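MerB2 (Bacillus megaterium, PDB 5C17) probably cleaves the carbon-mercury bond of organomercurial compounds as an alkylmercury lyase, and in this crystal form holds a mercury(II) ion. Local coordinates at residues 152-157 against 166-171; 8-13 against 158-163; 102-107 against 198-203; 12-17 against 65-70. All coordinates share one frame; numbering follows the deposited sequence. Where two conformers were deposited one is given.

Contact 1 (152-157 against 166-171); sequences VPFDSE and KQIHYF. With DTV ((2S,3S)-1,4-dimercaptobutane-2,3-diol), chain D.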
loop_
_atom_site.group_PDB
_atom_site.type_symbol
_atom_site.label_atom_id
_atom_site.label_comp_id
_atom_site.label_asym_id
_atom_site.label_seq_id
_atom_site.Cartn_x
_atom_site.Cartn_y
_atom_site.Cartn_z
ATOM N N VAL A 152 10.339 2.391 -7.402
ATOM C CA VAL A 152 10.833 3.673 -7.871
ATOM C C VAL A 152 11.144 4.549 -6.672
ATOM O O VAL A 152 10.683 4.280 -5.563
ATOM C CB VAL A 152 9.816 4.383 -8.801
ATOM C CG1 VAL A 152 9.585 3.555 -10.047
ATOM C CG2 VAL A 152 8.490 4.677 -8.092
ATOM N N PRO A 153 11.910 5.627 -6.882
ATOM C CA PRO A 153 12.241 6.497 -5.750
ATOM C C PRO A 153 10.985 7.066 -5.094
ATOM O O PRO A 153 10.068 7.506 -5.777
ATOM C CB PRO A 153 13.079 7.599 -6.399
ATOM C CG PRO A 153 13.677 6.954 -7.593
ATOM C CD PRO A 153 12.624 6.028 -8.105
ATOM N N PHE A 154 10.923 7.049 -3.771
ATOM C CA PHE A 154 9.768 7.577 -3.112
ATOM C C PHE A 154 9.963 9.117 -3.052
ATOM O O PHE A 154 11.028 9.644 -3.015
ATOM C CB PHE A 154 9.410 6.904 -1.729
ATOM C CG PHE A 154 8.953 5.428 -1.802
ATOM C CD1 PHE A 154 8.885 4.722 -2.990
ATOM C CD2 PHE A 154 8.534 4.794 -0.659
ATOM C CE1 PHE A 154 8.470 3.411 -3.021
ATOM C CE2 PHE A 154 8.108 3.481 -0.688
ATOM C CZ PHE A 154 8.087 2.796 -1.878
ATOM N N ASP A 155 8.835 9.754 -3.017
ATOM C CA ASP A 155 8.546 11.165 -3.404
ATOM C C ASP A 155 7.467 11.609 -2.369
ATOM O O ASP A 155 6.423 11.105 -2.369
ATOM C CB ASP A 155 8.053 11.135 -4.895
ATOM C CG ASP A 155 7.699 12.492 -5.523
ATOM O OD1 ASP A 155 7.169 13.391 -4.898
ATOM O OD2 ASP A 155 7.844 12.606 -6.745
ATOM N N SER A 156 7.792 12.479 -1.487
ATOM C CA SER A 156 6.846 13.005 -0.489
ATOM C C SER A 156 5.714 13.861 -1.039
ATOM O O SER A 156 4.790 14.111 -0.328
ATOM C CB SER A 156 7.546 13.852 0.493
ATOM O OG SER A 156 7.975 14.999 -0.094
ATOM N N GLU A 157 5.774 14.235 -2.306
ATOM C CA GLU A 157 4.678 14.996 -2.882
ATOM C C GLU A 157 3.906 14.208 -3.923
ATOM O O GLU A 157 2.882 14.660 -4.394
ATOM C CB GLU A 157 5.203 16.304 -3.472
ATOM C CG GLU A 157 5.516 17.335 -2.421
ATOM C CD GLU A 157 4.285 17.803 -1.651
ATOM O OE1 GLU A 157 3.238 18.096 -2.270
ATOM O OE2 GLU A 157 4.363 17.885 -0.409
ATOM N N LYS A 166 1.206 2.977 -9.102
ATOM C CA LYS A 166 1.079 2.488 -10.480
ATOM C C LYS A 166 2.432 2.244 -11.155
ATOM O O LYS A 166 2.486 1.659 -12.230
ATOM C CB LYS A 166 0.253 3.460 -11.344
ATOM C CG LYS A 166 -1.220 3.570 -10.969
ATOM C CD LYS A 166 -1.949 4.656 -11.799
ATOM C CE LYS A 166 -2.054 4.327 -13.297
ATOM N NZ LYS A 166 -2.790 5.384 -14.038
ATOM N N GLN A 167 3.507 2.698 -10.527
ATOM C CA GLN A 167 4.864 2.536 -11.061
ATOM C C GLN A 167 5.638 1.376 -10.429
ATOM O O GLN A 167 6.758 1.089 -10.839
ATOM C CB GLN A 167 5.649 3.831 -10.857
ATOM C CG GLN A 167 5.059 5.054 -11.559
ATOM C CD GLN A 167 5.777 6.326 -11.159
ATOM O OE1 GLN A 167 5.189 7.214 -10.543
ATOM N NE2 GLN A 167 7.061 6.410 -11.483
ATOM N N ILE A 168 5.029 0.718 -9.444
ATOM C CA ILE A 168 5.623 -0.388 -8.725
ATOM C C ILE A 168 4.974 -1.666 -9.261
ATOM O O ILE A 168 3.822 -1.690 -9.476
ATOM C CB ILE A 168 5.368 -0.226 -7.222
ATOM C CG1 ILE A 168 6.133 0.993 -6.677
ATOM C CG2 ILE A 168 5.624 -1.527 -6.454
ATOM C CD1 ILE A 168 5.666 1.467 -5.326
ATOM N N HIS A 169 5.794 -2.687 -9.453
ATOM C CA HIS A 169 5.344 -3.931 -10.040
ATOM C C HIS A 169 6.000 -5.169 -9.446
ATOM O O HIS A 169 7.069 -5.150 -8.902
ATOM C CB HIS A 169 5.721 -3.932 -11.539
ATOM C CG HIS A 169 5.286 -2.719 -12.285
ATOM N ND1 HIS A 169 3.966 -2.392 -12.473
ATOM C CD2 HIS A 169 6.008 -1.770 -12.900
ATOM C CE1 HIS A 169 3.903 -1.275 -13.162
ATOM N NE2 HIS A 169 5.125 -0.875 -13.416
ATOM N N TYR A 170 5.271 -6.265 -9.581
ATOM C CA TYR A 170 5.792 -7.612 -9.390
ATOM C C TYR A 170 6.300 -8.047 -10.770
ATOM O O TYR A 170 5.700 -7.795 -11.764
ATOM C CB TYR A 170 4.734 -8.637 -8.958
ATOM C CG TYR A 170 4.575 -8.883 -7.450
ATOM C CD1 TYR A 170 5.611 -9.336 -6.665
ATOM C CD2 TYR A 170 3.357 -8.706 -6.843
ATOM C CE1 TYR A 170 5.437 -9.590 -5.346
ATOM C CE2 TYR A 170 3.186 -8.941 -5.504
ATOM C CZ TYR A 170 4.239 -9.380 -4.750
ATOM O OH TYR A 170 4.140 -9.651 -3.431
ATOM N N PHE A 171 7.427 -8.728 -10.760
ATOM C CA PHE A 171 7.976 -9.399 -11.927
ATOM C C PHE A 171 8.255 -10.866 -11.559
ATOM O O PHE A 171 8.728 -11.186 -10.483
ATOM C CB PHE A 171 9.219 -8.727 -12.539
ATOM C CG PHE A 171 8.901 -7.448 -13.251
ATOM C CD1 PHE A 171 8.207 -7.465 -14.440
ATOM C CD2 PHE A 171 9.232 -6.215 -12.707
ATOM C CE1 PHE A 171 7.863 -6.304 -15.067
ATOM C CE2 PHE A 171 8.903 -5.032 -13.355
ATOM C CZ PHE A 171 8.217 -5.094 -14.540
HETATM S S1 DTV D . 5.401 7.749 -2.603
HETATM C C1 DTV D . 5.272 6.093 -1.929
HETATM C C2 DTV D . 3.851 5.555 -1.917
HETATM O O2 DTV D . 3.398 5.376 -3.231
HETATM C C3 DTV D . 3.706 4.217 -1.184
HETATM O O3 DTV D . 4.043 4.396 0.177
HETATM C C4 DTV D . 4.568 3.109 -1.768
HETATM S S4 DTV D . 3.968 1.480 -1.339
#

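Contact 2 (8-13 against 158-163); sequences KKFYEL and APWAGG. With DTV ((2S,3S)-1,4-dimercaptobutane-2,3-diol), chain D.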
loop_
_atom_site.group_PDB
_atom_site.type_symbol
_atom_site.label_atom_id
_atom_site.label_comp_id
_atom_site.label_asym_id
_atom_site.label_seq_id
_atom_site.Cartn_x
_atom_site.Cartn_y
_atom_site.Cartn_z
ATOM N N LYS A 8 12.507 5.586 6.143
ATOM C CA LYS A 8 12.233 6.259 7.411
ATOM C C LYS A 8 12.164 7.761 7.197
ATOM O O LYS A 8 11.256 8.438 7.707
ATOM C CB LYS A 8 13.330 5.942 8.434
ATOM C CG LYS A 8 13.569 4.473 8.635
ATOM C CD LYS A 8 14.630 4.205 9.682
ATOM C CE LYS A 8 14.660 2.731 10.046
ATOM N NZ LYS A 8 15.539 2.489 11.206
ATOM N N LYS A 9 13.119 8.298 6.441
ATOM C CA LYS A 9 13.172 9.735 6.207
ATOM C C LYS A 9 12.007 10.213 5.339
ATOM O O LYS A 9 11.499 11.315 5.531
ATOM C CB LYS A 9 14.513 10.154 5.585
ATOM C CG LYS A 9 15.727 9.889 6.467
ATOM C CD LYS A 9 15.674 10.621 7.785
ATOM C CE LYS A 9 16.922 10.302 8.610
ATOM N NZ LYS A 9 17.026 11.119 9.847
ATOM N N PHE A 10 11.584 9.379 4.390
ATOM C CA PHE A 10 10.385 9.656 3.598
ATOM C C PHE A 10 9.175 9.854 4.495
ATOM O O PHE A 10 8.433 10.824 4.346
ATOM C CB PHE A 10 10.158 8.527 2.576
ATOM C CG PHE A 10 8.735 8.423 2.055
ATOM C CD1 PHE A 10 8.287 9.220 1.000
ATOM C CD2 PHE A 10 7.861 7.483 2.584
ATOM C CE1 PHE A 10 6.980 9.095 0.530
ATOM C CE2 PHE A 10 6.557 7.364 2.111
ATOM C CZ PHE A 10 6.130 8.158 1.084
ATOM N N TYR A 11 8.967 8.945 5.443
ATOM C CA TYR A 11 7.805 9.058 6.299
ATOM C C TYR A 11 7.915 10.229 7.258
ATOM O O TYR A 11 6.899 10.855 7.573
ATOM C CB TYR A 11 7.606 7.777 7.087
ATOM C CG TYR A 11 6.918 6.669 6.348
ATOM C CD1 TYR A 11 5.597 6.789 5.949
ATOM C CD2 TYR A 11 7.565 5.482 6.098
ATOM C CE1 TYR A 11 4.947 5.766 5.303
ATOM C CE2 TYR A 11 6.926 4.437 5.457
ATOM C CZ TYR A 11 5.620 4.581 5.056
ATOM O OH TYR A 11 4.985 3.535 4.430
ATOM N N GLU A 12 9.117 10.533 7.741
ATOM C CA GLU A 12 9.270 11.683 8.620
ATOM C C GLU A 12 8.943 12.980 7.878
ATOM O O GLU A 12 8.298 13.877 8.436
ATOM C CB GLU A 12 10.669 11.738 9.219
ATOM C CG GLU A 12 10.899 10.662 10.265
ATOM C CD GLU A 12 12.260 10.750 10.903
ATOM O OE1 GLU A 12 12.502 9.958 11.844
ATOM O OE2 GLU A 12 13.083 11.604 10.479
ATOM N N LEU A 13 9.399 13.085 6.629
ATOM C CA LEU A 13 9.105 14.268 5.820
ATOM C C LEU A 13 7.598 14.367 5.546
ATOM O O LEU A 13 6.986 15.429 5.661
ATOM C CB LEU A 13 9.889 14.241 4.508
ATOM C CG LEU A 13 9.618 15.386 3.530
ATOM C CD1 LEU A 13 9.870 16.746 4.156
ATOM C CD2 LEU A 13 10.481 15.198 2.289
ATOM N N ALA A 158 4.383 13.012 -4.251
ATOM C CA ALA A 158 3.747 12.199 -5.265
ATOM C C ALA A 158 2.494 11.571 -4.691
ATOM O O ALA A 158 2.513 11.116 -3.558
ATOM C CB ALA A 158 4.700 11.116 -5.737
ATOM N N PRO A 159 1.407 11.556 -5.472
ATOM C CA PRO A 159 0.239 10.822 -4.998
ATOM C C PRO A 159 0.506 9.318 -4.970
ATOM O O PRO A 159 1.322 8.818 -5.758
ATOM C CB PRO A 159 -0.843 11.172 -6.023
ATOM C CG PRO A 159 -0.104 11.565 -7.252
ATOM C CD PRO A 159 1.179 12.177 -6.792
ATOM N N TRP A 160 -0.170 8.604 -4.080
ATOM C CA TRP A 160 0.092 7.182 -3.887
ATOM C C TRP A 160 -0.743 6.311 -4.855
ATOM O O TRP A 160 -0.218 5.805 -5.844
ATOM C CB TRP A 160 -0.188 6.746 -2.441
ATOM C CG TRP A 160 0.711 7.280 -1.326
ATOM C CD1 TRP A 160 1.379 8.474 -1.283
ATOM C CD2 TRP A 160 0.985 6.621 -0.070
ATOM N NE1 TRP A 160 2.086 8.578 -0.093
ATOM C CE2 TRP A 160 1.851 7.458 0.666
ATOM C CE3 TRP A 160 0.579 5.397 0.498
ATOM C CZ2 TRP A 160 2.314 7.115 1.944
ATOM C CZ3 TRP A 160 1.064 5.055 1.757
ATOM C CH2 TRP A 160 1.918 5.913 2.462
ATOM N N ALA A 161 -2.042 6.142 -4.593
ATOM C CA ALA A 161 -2.803 5.075 -5.255
ATOM C C ALA A 161 -2.770 5.161 -6.778
ATOM O O ALA A 161 -2.627 4.148 -7.455
ATOM C CB ALA A 161 -4.249 5.083 -4.772
ATOM N N GLY A 162 -2.907 6.372 -7.310
ATOM C CA GLY A 162 -2.940 6.578 -8.750
ATOM C C GLY A 162 -1.679 7.217 -9.302
ATOM O O GLY A 162 -1.655 7.701 -10.443
ATOM N N GLY A 163 -0.626 7.209 -8.493
ATOM C CA GLY A 163 0.647 7.814 -8.846
ATOM C C GLY A 163 1.765 6.800 -8.684
ATOM O O GLY A 163 1.965 5.942 -9.537
HETATM S S1 DTV D . 5.401 7.749 -2.603
HETATM C C1 DTV D . 5.272 6.093 -1.929
HETATM C C2 DTV D . 3.851 5.555 -1.917
HETATM O O2 DTV D . 3.398 5.376 -3.231
HETATM C C3 DTV D . 3.706 4.217 -1.184
HETATM O O3 DTV D . 4.043 4.396 0.177
HETATM C C4 DTV D . 4.568 3.109 -1.768
HETATM S S4 DTV D . 3.968 1.480 -1.339
#

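Contact 3 (102-107 against 198-203); sequences CAISTL and LSFGNE. With HG (mercury (II) ion), chain B.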
loop_
_atom_site.group_PDB
_atom_site.type_symbol
_atom_site.label_atom_id
_atom_site.label_comp_id
_atom_site.label_asym_id
_atom_site.label_seq_id
_atom_site.Cartn_x
_atom_site.Cartn_y
_atom_site.Cartn_z
ATOM N N CYS A 102 -0.332 -2.032 -4.629
ATOM C CA CYS A 102 0.854 -2.414 -5.386
ATOM C C CYS A 102 1.529 -3.617 -4.741
ATOM O O CYS A 102 1.156 -4.070 -3.659
ATOM C CB CYS A 102 1.844 -1.249 -5.484
ATOM S SG CYS A 102 2.716 -0.905 -3.936
ATOM N N ALA A 103 2.566 -4.096 -5.406
ATOM C CA ALA A 103 3.317 -5.260 -4.945
ATOM C C ALA A 103 3.930 -5.042 -3.568
ATOM O O ALA A 103 3.929 -5.934 -2.724
ATOM C CB ALA A 103 4.399 -5.582 -5.937
ATOM N N ILE A 104 4.496 -3.869 -3.342
ATOM C CA ILE A 104 5.104 -3.617 -2.035
ATOM C C ILE A 104 4.039 -3.692 -0.947
ATOM O O ILE A 104 4.277 -4.296 0.106
ATOM C CB ILE A 104 5.839 -2.274 -1.991
ATOM C CG1 ILE A 104 7.078 -2.328 -2.899
ATOM C CG2 ILE A 104 6.240 -1.942 -0.568
ATOM C CD1 ILE A 104 7.774 -0.990 -3.063
ATOM N N SER A 105 2.876 -3.084 -1.190
ATOM C CA SER A 105 1.801 -3.057 -0.216
ATOM C C SER A 105 1.379 -4.465 0.188
ATOM O O SER A 105 1.053 -4.712 1.343
ATOM C CB SER A 105 0.588 -2.282 -0.757
ATOM O OG SER A 105 0.901 -0.915 -0.959
ATOM N N THR A 106 1.359 -5.397 -0.775
ATOM C CA THR A 106 0.935 -6.771 -0.448
ATOM C C THR A 106 1.718 -7.360 0.720
ATOM O O THR A 106 1.185 -8.145 1.500
ATOM C CB THR A 106 1.033 -7.786 -1.644
ATOM O OG1 THR A 106 2.387 -8.003 -2.059
ATOM C CG2 THR A 106 0.180 -7.349 -2.816
ATOM N N LEU A 107 3.006 -7.029 0.795
ATOM C CA LEU A 107 3.887 -7.593 1.812
ATOM C C LEU A 107 4.004 -6.669 3.020
ATOM O O LEU A 107 3.931 -7.116 4.174
ATOM C CB LEU A 107 5.248 -7.900 1.192
ATOM C CG LEU A 107 5.206 -9.098 0.226
ATOM C CD1 LEU A 107 6.398 -9.113 -0.673
ATOM C CD2 LEU A 107 5.094 -10.421 0.960
ATOM N N LEU A 198 8.668 -6.934 2.947
ATOM C CA LEU A 198 8.095 -7.265 4.247
ATOM C C LEU A 198 8.580 -6.308 5.314
ATOM O O LEU A 198 7.803 -5.840 6.141
ATOM C CB LEU A 198 8.437 -8.694 4.646
ATOM C CG LEU A 198 7.546 -9.784 4.082
ATOM C CD1 LEU A 198 8.159 -11.145 4.338
ATOM C CD2 LEU A 198 6.158 -9.705 4.703
ATOM N N SER A 199 9.876 -6.015 5.300
ATOM C CA SER A 199 10.448 -5.161 6.332
ATOM C C SER A 199 9.920 -3.723 6.239
ATOM O O SER A 199 9.928 -2.990 7.225
ATOM C CB SER A 199 11.971 -5.172 6.248
ATOM O OG SER A 199 12.404 -4.311 5.227
ATOM N N PHE A 200 9.435 -3.320 5.068
ATOM C CA PHE A 200 8.908 -1.971 4.918
ATOM C C PHE A 200 7.702 -1.724 5.836
ATOM O O PHE A 200 7.419 -0.595 6.188
ATOM C CB PHE A 200 8.483 -1.709 3.480
ATOM C CG PHE A 200 9.597 -1.255 2.573
ATOM C CD1 PHE A 200 10.930 -1.496 2.869
ATOM C CD2 PHE A 200 9.293 -0.564 1.416
ATOM C CE1 PHE A 200 11.936 -1.051 2.007
ATOM C CE2 PHE A 200 10.293 -0.122 0.554
ATOM C CZ PHE A 200 11.608 -0.370 0.851
ATOM N N GLY A 201 7.007 -2.781 6.231
ATOM C CA GLY A 201 5.871 -2.625 7.121
ATOM C C GLY A 201 6.269 -2.056 8.464
ATOM O O GLY A 201 5.434 -1.473 9.146
ATOM N N ASN A 202 7.529 -2.235 8.866
ATOM C CA ASN A 202 8.039 -1.608 10.084
ATOM C C ASN A 202 7.838 -0.096 10.049
ATOM O O ASN A 202 7.364 0.509 11.017
ATOM C CB ASN A 202 9.541 -1.877 10.253
ATOM C CG ASN A 202 9.859 -3.314 10.628
ATOM O OD1 ASN A 202 8.981 -4.089 10.971
ATOM N ND2 ASN A 202 11.144 -3.669 10.577
ATOM N N GLU A 203 8.181 0.503 8.920
ATOM C CA GLU A 203 8.137 1.941 8.775
ATOM C C GLU A 203 6.683 2.423 8.637
ATOM O O GLU A 203 6.335 3.494 9.116
ATOM C CB GLU A 203 9.006 2.373 7.592
ATOM C CG GLU A 203 10.512 2.430 7.921
ATOM C CD GLU A 203 11.213 1.068 7.935
ATOM O OE1 GLU A 203 12.353 1.015 8.442
ATOM O OE2 GLU A 203 10.663 0.066 7.423
HETATM HG HG HG B . 2.095 1.237 -3.128
HETATM O O HOH W 1 0.949 2.022 -1.091
#

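Contact 4 (12-17 against 65-70); sequences ELLLAK and RQMIVR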
loop_
_atom_site.group_PDB
_atom_site.type_symbol
_atom_site.label_atom_id
_atom_site.label_comp_id
_atom_site.label_asym_id
_atom_site.label_seq_id
_atom_site.Cartn_x
_atom_site.Cartn_y
_atom_site.Cartn_z
ATOM N N GLU A 12 9.117 10.533 7.741
ATOM C CA GLU A 12 9.270 11.683 8.620
ATOM C C GLU A 12 8.943 12.980 7.878
ATOM O O GLU A 12 8.298 13.877 8.436
ATOM C CB GLU A 12 10.669 11.738 9.219
ATOM C CG GLU A 12 10.899 10.662 10.265
ATOM C CD GLU A 12 12.260 10.750 10.903
ATOM O OE1 GLU A 12 12.502 9.958 11.844
ATOM O OE2 GLU A 12 13.083 11.604 10.479
ATOM N N LEU A 13 9.399 13.085 6.629
ATOM C CA LEU A 13 9.105 14.268 5.820
ATOM C C LEU A 13 7.598 14.367 5.546
ATOM O O LEU A 13 6.986 15.429 5.661
ATOM C CB LEU A 13 9.889 14.241 4.508
ATOM C CG LEU A 13 9.618 15.386 3.530
ATOM C CD1 LEU A 13 9.870 16.746 4.156
ATOM C CD2 LEU A 13 10.481 15.198 2.289
ATOM N N LEU A 14 6.983 13.246 5.210
ATOM C CA LEU A 14 5.542 13.229 4.971
ATOM C C LEU A 14 4.757 13.648 6.229
ATOM O O LEU A 14 3.825 14.444 6.143
ATOM C CB LEU A 14 5.108 11.839 4.498
ATOM C CG LEU A 14 3.645 11.665 4.118
ATOM C CD1 LEU A 14 3.191 12.636 3.058
ATOM C CD2 LEU A 14 3.457 10.240 3.654
ATOM N N LEU A 15 5.112 13.114 7.395
ATOM C CA LEU A 15 4.429 13.520 8.625
ATOM C C LEU A 15 4.561 15.023 8.875
ATOM O O LEU A 15 3.611 15.670 9.333
ATOM C CB LEU A 15 4.985 12.751 9.822
ATOM C CG LEU A 15 4.499 11.318 9.978
ATOM C CD1 LEU A 15 5.337 10.545 10.984
ATOM C CD2 LEU A 15 3.026 11.301 10.394
ATOM N N ALA A 16 5.731 15.581 8.575
ATOM C CA ALA A 16 5.952 17.011 8.738
ATOM C C ALA A 16 5.018 17.825 7.833
ATOM O O ALA A 16 4.587 18.925 8.201
ATOM C CB ALA A 16 7.407 17.351 8.439
ATOM N N LYS A 17 4.723 17.286 6.651
ATOM C CA LYS A 17 3.891 17.969 5.651
ATOM C C LYS A 17 2.391 17.858 5.913
ATOM O O LYS A 17 1.615 18.699 5.469
ATOM C CB LYS A 17 4.169 17.391 4.255
ATOM C CG LYS A 17 5.512 17.735 3.686
ATOM C CD LYS A 17 5.829 16.872 2.450
ATOM C CE LYS A 17 7.018 17.414 1.704
ATOM N NZ LYS A 17 6.668 18.641 0.948
ATOM N N ARG A 65 -3.762 13.647 -2.102
ATOM C CA ARG A 65 -2.491 12.919 -2.111
ATOM C C ARG A 65 -2.686 11.444 -2.477
ATOM O O ARG A 65 -1.727 10.695 -2.582
ATOM C CB ARG A 65 -1.823 13.016 -0.736
ATOM C CG ARG A 65 -1.295 14.393 -0.412
ATOM C CD ARG A 65 -0.660 14.438 0.969
ATOM N NE ARG A 65 0.087 15.666 1.214
ATOM C CZ ARG A 65 1.343 15.850 0.845
ATOM N NH1 ARG A 65 1.996 14.886 0.217
ATOM N NH2 ARG A 65 1.948 17.003 1.106
ATOM N N GLN A 66 -3.930 11.052 -2.697
ATOM C CA GLN A 66 -4.298 9.668 -2.999
ATOM C C GLN A 66 -3.710 8.694 -1.977
ATOM O O GLN A 66 -3.352 7.566 -2.299
ATOM C CB GLN A 66 -3.915 9.301 -4.430
ATOM C CG GLN A 66 -4.560 10.206 -5.448
ATOM C CD GLN A 66 -4.248 9.817 -6.882
ATOM O OE1 GLN A 66 -3.286 9.118 -7.158
ATOM N NE2 GLN A 66 -5.076 10.278 -7.801
ATOM N N MET A 67 -3.654 9.161 -0.731
ATOM C CA MET A 67 -3.341 8.316 0.416
ATOM C C MET A 67 -4.560 7.593 0.947
ATOM O O MET A 67 -4.431 6.626 1.704
ATOM C CB MET A 67 -2.696 9.145 1.519
ATOM C CG MET A 67 -1.292 9.590 1.155
ATOM S SD MET A 67 -0.566 10.738 2.329
ATOM C CE MET A 67 -0.446 9.668 3.753
ATOM N N ILE A 68 -5.727 8.078 0.540
ATOM C CA ILE A 68 -6.996 7.372 0.675
ATOM C C ILE A 68 -7.675 7.437 -0.682
ATOM O O ILE A 68 -7.364 8.313 -1.503
ATOM C CB ILE A 68 -7.912 7.969 1.774
ATOM C CG1 ILE A 68 -8.357 9.393 1.411
ATOM C CG2 ILE A 68 -7.208 7.945 3.126
ATOM C CD1 ILE A 68 -9.337 9.992 2.393
ATOM N N VAL A 69 -8.577 6.492 -0.909
ATOM C CA VAL A 69 -9.345 6.409 -2.151
ATOM C C VAL A 69 -10.817 6.430 -1.819
ATOM O O VAL A 69 -11.258 5.716 -0.928
ATOM C CB VAL A 69 -8.996 5.144 -2.978
ATOM C CG1 VAL A 69 -10.016 4.898 -4.103
ATOM C CG2 VAL A 69 -7.599 5.275 -3.534
ATOM N N ARG A 70 -11.551 7.261 -2.551
ATOM C CA ARG A 70 -12.998 7.346 -2.409
ATOM C C ARG A 70 -13.651 6.904 -3.692
ATOM O O ARG A 70 -13.196 7.263 -4.777
ATOM C CB ARG A 70 -13.444 8.781 -2.103
ATOM C CG ARG A 70 -13.040 9.253 -0.709
ATOM C CD ARG A 70 -13.477 10.679 -0.405
ATOM N NE ARG A 70 -12.789 11.671 -1.233
ATOM C CZ ARG A 70 -12.779 12.979 -0.983
ATOM N NH1 ARG A 70 -12.136 13.814 -1.790
ATOM N NH2 ARG A 70 -13.417 13.465 0.074
HETATM O O HOH W 2 -0.161 18.017 2.850
#

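Contact 1 (152-157 against 166-171)
Val152 and Phe154 meet Gln167 and Ile168 in a small apolar contact between the loop leaving strand 148-151 and the residues running into strand 169-171. No hydrogen bond crosses it. Both methyls of Val152 rest against Gln167 CB, the two side chains crossing at about a right angle; Val152 CG1 lies 4.0 Å from Gln167 CB. Deeper in, Ile168 carries CG1 anti to its carbonyl carbon (chi1 -67°) and extends beyond it, which delivers CD1 obliquely to the Phe154 ring, 4.1 Å from CE1. One face of that ring lies under the bound dithiol: C1 of DTV hangs about 3.7 Å above its plane, and Phe154 CZ approaches DTV C4 to 3.5 Å. Further along the loop Asp155 OD1 accepts from Glu157 N at 3.1 Å through its anti lone pair, an Asx turn. Ile168 also packs on Cys102 and Ile104. Together Phe154 and Ile168 form an apolar wall of the mercury and dithiol pocket.

Contact 2 (8-13 against 158-163)
Trp160 and Phe10, joined by Tyr11, build an aromatic wall of the ligand pocket where helix 5-17 faces the start of helix 160-164. The first shell belongs to the dithiol: O3 of DTV sits over one face of the indole, 3.4 Å from Trp160 CZ3, and DTV C2 lies over the five-membered ring, 3.6 Å from Trp160 CD2. Phe10 comes at the same ligand with its far end, CZ being 3.8 Å from DTV C1. Around this, the rings hold one another: Trp160 CZ2 meets the edge of the Phe10 ring 4.0 Å from CZ, while Tyr11 CE1 arrives at the indole edge, 4.2 Å from CH2. With CG swung opposite the backbone N (chi1 159°), Phe10 reaches off its helix into the pocket, and its CD2 covers the centre of the Tyr11 ring. Were Trp160 cut back to an alanine, the dithiol would probably lose one of the two aromatic faces against it, and Phe10 CZ and Tyr11 CE1 the six-membered ring they touch. Further out, Tyr11 leans on Glu203 and Leu204 of helix 194-207, and the backbone of Trp160 is hydrogen-bonded to Arg65. Pro159 takes the N-cap position, and the preceding Ala158 O lies in the indole plane, 3.7 Å from Trp160 CD1.

Contact 3 (102-107 against 198-203)
Leu107 overlaps Leu198 with its CB and CD2, the two side chains passing at a slant where helix 103-113 meets helix 194-207. Leu198 CG and CD2 both lie 4.0 Å from Leu107 CD2, and Leu198 CD2 also rests 3.5 Å from the carbonyl O of Leu107. Val134 of strand 129-135 touches both leucines. Shortening Leu198 to an alanine is likely to open a gap beside Leu107 and leave its CD2 free to shift. One helical turn back, Ile104 CG2, the branch lying opposite the backbone N, reaches obliquely to the Phe200 ring, 3.9 Å from CD2. Phe200 also touches Leu7 of helix 5-17. The metal site lies at the head of the same helix 103-113. There Cys102 is the N-cap: its SG, held between backbone N and carbonyl carbon (chi1 73°), accepts from Ser105 N at 3.5 Å in a fairly straight bond (163°). The same SG binds mercury at 2.4 Å, with Cys165 as the second protein ligand. One sulfur therefore serves as both helix cap and soft metal ligand, tying the mercury directly to the first turn of the helix.

Contact 4 (12-17 against 65-70)
Leu14 and Met67 form the buried half of this contact, meeting end to end with Leu14 CD2 3.9 Å from Met67 CE. With CG opposite its backbone N (chi1 -176°), the leucine carries its fork to the contact, and the two methyls go to different partners. While CD2 takes the methionine, CD1 lies over one face of the Arg65 guanidinium, 3.8 Å from NH1, with the two side chains sliding past each other in opposite directions. Met67, bent at its last torsion, also packs on Leu26 of helix 22-34. Arg65 and Met67 flank Gln66 in the sequence where helix 52-64 ends in a Schellman motif, Gln66 taking positive phi (51°) before the chain turns into strand 68-70. Toward solvent the packing gives way to polar links. Exposed Lys17 crosses Arg65 at about a right angle and touches it with CB, 3.9 Å from NH2. A water lying in the guanidinium plane accepts from Arg65 NE at 2.9 Å and donates to Lys17 O at 3.2 Å, bridging the end of helix 5-17 to the arginine. The two like charges stay apart, Lys17 NZ being 5.0 Å from Arg65 NH2, and both form salt bridges to Glu157 OE2, whose carboxylate probably offsets them. Arg65 NH1 is hydrogen-bonded to Ser156 O, fixing the guanidinium against the loop that leads into helix 160-164.

In the fold
Contacts 1, 2 and 3 surround one site: the dithiol touches residues of all three, and DTV S4 lies 2.6 Å from the mercury ion HG, which Cys102 of contact 3 also binds. Contacts 1 and 2, centres 9 Å apart, meet where Phe154 turns its ring edge-to-face with Phe10. Contact 1 joins contact 3 through Tyr170 OH and Thr106 OG1, a probable hydrogen bond of 2.8 Å. Contact 4 shares helix 5-17 with contact 2, their centres only 6 Å apart, and Ala161 N probably bonds Gln66 O at 3.0 Å, which couples the Trp160 side of the pocket to 65-70. Contacts 3 and 4 do not touch; their nearest atoms are about 7 Å apart.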